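Local coordinates for flagellar biosynthesis protein FlaG (Helicobacter pylori, PDB 6JSX), which probably takes part in the assembly of the bacterial flagellum, as a small protein that forms a two-fold dimer in the crystal, at the interface of chains A and B. Numbering follows the deposited sequence. Chains: chain A/B, Flagellar biosynthesis protein FlaG.

Contact 1: the interface of chains A and B. Residues chain A 40-42, 48, 50; chain B 40-42, 48, 50.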
# COMPACT_ATOMS: atom_id res chain seq x y z
N VAL A 40 -5.97 -8.63 -3.37
CA VAL A 40 -7.36 -8.25 -3.13
C VAL A 40 -8.26 -9.20 -3.93
O VAL A 40 -7.84 -9.72 -4.95
CB VAL A 40 -7.59 -6.78 -3.57
CG1 VAL A 40 -6.73 -5.84 -2.75
CG2 VAL A 40 -7.24 -6.60 -5.02
N LYS A 41 -9.47 -9.44 -3.45
CA LYS A 41 -10.41 -10.26 -4.23
C LYS A 41 -11.29 -9.37 -5.10
O LYS A 41 -11.74 -8.31 -4.66
CB LYS A 41 -11.27 -11.17 -3.33
CG LYS A 41 -10.47 -12.29 -2.65
CD LYS A 41 -11.39 -13.32 -1.99
CE LYS A 41 -10.63 -14.57 -1.54
NZ LYS A 41 -9.66 -14.27 -0.44
N ASP A 42 -11.51 -9.78 -6.35
CA ASP A 42 -12.28 -8.98 -7.30
C ASP A 42 -13.79 -9.11 -7.10
O ASP A 42 -14.25 -9.59 -6.06
CB ASP A 42 -11.91 -9.33 -8.75
CG ASP A 42 -12.39 -10.71 -9.18
OD1 ASP A 42 -12.82 -11.50 -8.32
OD2 ASP A 42 -12.33 -11.00 -10.39
N VAL A 48 -6.89 -11.35 -7.15
CA VAL A 48 -6.01 -10.66 -8.10
C VAL A 48 -4.79 -10.22 -7.30
O VAL A 48 -4.92 -9.69 -6.19
CB VAL A 48 -6.73 -9.48 -8.82
CG1 VAL A 48 -7.50 -8.64 -7.85
CG2 VAL A 48 -5.74 -8.62 -9.59
N ARG A 50 -0.55 -8.67 -6.99
CA ARG A 50 0.56 -7.88 -7.49
C ARG A 50 1.79 -8.24 -6.68
O ARG A 50 1.76 -8.20 -5.46
CB ARG A 50 0.27 -6.39 -7.36
CG ARG A 50 -0.80 -5.88 -8.30
CD ARG A 50 -0.54 -6.30 -9.74
NE ARG A 50 -1.46 -5.65 -10.66
CZ ARG A 50 -2.53 -6.22 -11.22
NH1 ARG A 50 -2.84 -7.49 -10.97
NH2 ARG A 50 -3.30 -5.52 -12.04
N VAL B 40 -6.63 -1.94 -8.73
CA VAL B 40 -5.81 -2.85 -9.53
C VAL B 40 -6.72 -3.47 -10.59
O VAL B 40 -7.92 -3.62 -10.36
CB VAL B 40 -5.15 -3.96 -8.67
CG1 VAL B 40 -4.17 -3.35 -7.68
CG2 VAL B 40 -6.21 -4.76 -7.93
N LYS B 41 -6.17 -3.81 -11.75
CA LYS B 41 -6.92 -4.46 -12.82
C LYS B 41 -7.06 -5.95 -12.57
O LYS B 41 -6.08 -6.63 -12.25
CB LYS B 41 -6.24 -4.25 -14.18
CG LYS B 41 -5.90 -2.80 -14.53
CD LYS B 41 -6.80 -2.23 -15.63
CE LYS B 41 -6.73 -0.70 -15.65
NZ LYS B 41 -5.36 -0.17 -15.91
N ASP B 42 -8.27 -6.48 -12.73
CA ASP B 42 -8.44 -7.93 -12.74
C ASP B 42 -8.01 -8.51 -14.09
O ASP B 42 -7.47 -7.81 -14.95
CB ASP B 42 -9.87 -8.34 -12.39
CG ASP B 42 -10.93 -7.73 -13.33
OD1 ASP B 42 -10.70 -7.62 -14.55
OD2 ASP B 42 -12.00 -7.36 -12.81
N VAL B 48 -10.59 -3.36 -9.91
CA VAL B 48 -10.99 -3.75 -8.56
C VAL B 48 -10.62 -2.56 -7.68
O VAL B 48 -9.54 -2.00 -7.78
CB VAL B 48 -10.18 -4.96 -8.09
CG1 VAL B 48 -10.44 -5.24 -6.62
CG2 VAL B 48 -10.50 -6.17 -8.94
N ARG B 50 -10.66 -0.47 -3.76
CA ARG B 50 -10.83 -0.47 -2.32
C ARG B 50 -10.77 0.97 -1.86
O ARG B 50 -9.95 1.76 -2.33
CB ARG B 50 -9.73 -1.28 -1.63
CG ARG B 50 -9.79 -2.78 -1.87
CD ARG B 50 -11.09 -3.38 -1.41
NE ARG B 50 -11.14 -4.81 -1.67
CZ ARG B 50 -11.55 -5.33 -2.82
NH1 ARG B 50 -11.56 -6.65 -3.00
NH2 ARG B 50 -11.94 -4.52 -3.80
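A:Val40 and B:Val40 meet at the two-fold axis of a side-chain-packed interface between the strands of two beta-hairpins, a small apolar core that ties the hairpin tips together in the deposited dimer, which may or may not be the form at work in the cell. The two valines cross obliquely and touch branch to branch, CG2 of A:Val40 lying 3.6 Å from CG2 of B:Val40. In both, CG1 is anti to the carbonyl carbon (chi1 -63° in A:Val40), which leaves CG2 between the backbone N and the carbonyl carbon, facing its twin. The side chain of B:Val48 slides past that of A:Val40 in the opposite direction and presents CG1, 3.8 Å from A:Val40 CG2. Its other branch, CG2, packs 3.5 Å from CB, the beta-methylene of A:Asp42. CG1 of A:Val48, between the backbone N and the carbonyl carbon (chi1 46°), faces CG2 of B:Val48 at 4.0 Å; the two copies of Val48 are modelled differently, which the resolution may not settle.

Polar contacts flank this core. NH2 of A:Arg50, at the end of a chain bent at chi2, donates to the backbone O of B:Lys41 at 3.0 Å, meeting a lone pair in the carbonyl plane, while the acceptor sits somewhat out of the guanidinium plane. CB of B:Val40 lies over one face of that guanidinium, toward its rim. Beyond the valines the carboxylates of A:Asp42 and B:Asp42 stand nearly perpendicular, their OD2 atoms 4.4 Å apart, a proximity of like charges that could be mildly unfavourable. In each chain the valines and arginine belong to strands 35-41 and 47-53, with Asp42 just past the end of the first.

Contact 2: the interface of chains A and B. Residues chain A 65, 68-69, 73; chain B 61, 65, 68-69.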
# COMPACT_ATOMS: atom_id res chain seq x y z
N ARG A 65 8.54 6.04 3.38
CA ARG A 65 8.75 6.52 4.75
C ARG A 65 9.02 8.02 4.79
O ARG A 65 8.44 8.75 5.60
CB ARG A 65 9.90 5.77 5.43
CG ARG A 65 10.41 6.50 6.67
CD ARG A 65 11.17 5.59 7.62
NE ARG A 65 11.13 6.14 8.98
CZ ARG A 65 12.10 6.86 9.53
NH1 ARG A 65 13.21 7.12 8.84
NH2 ARG A 65 11.97 7.31 10.77
N ILE A 68 5.93 10.08 3.44
CA ILE A 68 4.99 10.13 4.56
C ILE A 68 5.46 11.06 5.69
O ILE A 68 4.66 11.72 6.36
CB ILE A 68 4.69 8.71 5.10
CG1 ILE A 68 3.92 7.90 4.04
CG2 ILE A 68 3.87 8.76 6.36
CD1 ILE A 68 3.59 6.48 4.47
N GLY A 69 6.77 11.14 5.88
CA GLY A 69 7.33 12.03 6.86
C GLY A 69 7.00 13.47 6.53
O GLY A 69 6.38 14.16 7.34
N ASP A 73 4.27 14.62 9.02
CA ASP A 73 5.01 14.78 10.27
C ASP A 73 5.64 16.17 10.46
O ASP A 73 6.14 16.78 9.52
CB ASP A 73 6.07 13.67 10.40
CG ASP A 73 7.15 13.99 11.42
OD1 ASP A 73 6.82 14.47 12.53
OD2 ASP A 73 8.34 13.77 11.10
N MET B 61 -1.52 5.71 7.15
CA MET B 61 -0.25 6.22 6.65
C MET B 61 0.66 6.61 7.80
O MET B 61 1.84 6.27 7.80
CB MET B 61 -0.48 7.40 5.71
CG MET B 61 -1.03 6.95 4.37
SD MET B 61 -0.02 5.65 3.70
CE MET B 61 -1.13 4.88 2.55
N ARG B 65 4.41 4.80 8.73
CA ARG B 65 5.69 5.48 8.82
C ARG B 65 6.53 4.93 9.97
O ARG B 65 7.71 4.63 9.80
CB ARG B 65 5.52 6.99 9.02
CG ARG B 65 6.81 7.65 9.50
CD ARG B 65 7.01 9.04 8.93
NE ARG B 65 8.40 9.46 9.08
CZ ARG B 65 8.86 10.21 10.08
NH1 ARG B 65 8.03 10.65 11.02
NH2 ARG B 65 10.15 10.53 10.12
N ILE B 68 7.68 1.13 9.46
CA ILE B 68 8.70 1.15 8.43
C ILE B 68 10.01 1.68 9.03
O ILE B 68 11.10 1.13 8.79
CB ILE B 68 8.28 2.02 7.24
CG1 ILE B 68 7.19 1.34 6.43
CG2 ILE B 68 9.47 2.30 6.34
CD1 ILE B 68 6.44 2.28 5.49
N GLY B 69 9.87 2.75 9.83
CA GLY B 69 10.97 3.34 10.58
C GLY B 69 11.74 2.31 11.39
O GLY B 69 12.96 2.24 11.33
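A:Ile68 and B:Arg65 pass each other in opposite directions where the C-terminal helices of the two chains pack, and apolar contacts supply much of this patch. CG2 of A:Ile68 reaches CB of B:Arg65 at 3.6 Å, and the exchanged pair, A:Arg65 CB and B:Ile68 CG2, repeats the distance. In both isoleucines CG2 lies anti to the backbone N, which directs this branch at the base of the arginine opposite. The longer branch of A:Ile68 points instead to B:Met61, its CD1 3.8 Å from SD, the two side chains meeting at about a right angle.

The arginines also lay their aliphatic stems against glycine. With CG anti to the backbone N (chi1 163°), A:Arg65 is extended from CG to NE and crosses the partner helix, and its CD comes 3.7 Å from CA of B:Gly69; B:Arg65 does the same against A:Gly69, though its chain bends at chi2. Without a side chain, each glycine lets the stem approach the helix backbone.

Charged groups occupy the outer ends of these stems. The guanidiniums of A:Arg65 and B:Arg65 lie 17° from parallel, with their NH2 atoms 3.8 Å apart. B:Arg65 NH1 forms a salt bridge of 3.1 Å with OD2 of A:Asp73, but that terminal residue is poorly ordered and the N-H does not point at the carboxylate. The site packs the two C-terminal helices together and may help to hold the helical layer of the deposited dimer.

Contact 1 and contact 2 have centres about 25 Å apart and share no residue, yet both belong to the same two-fold interface between chains A and B. Contact 1 draws on strands 35-41 and 47-53, contact 2 on the helix that starts at residue 54, directly after the second strand. One continuous stretch of each chain therefore reaches the partner first through a hairpin and then through a helix. Fastening the copies at two separated levels, hairpin tips and the C-terminal halves of the helices, would be expected to limit rocking of one subunit against the other in this dimer.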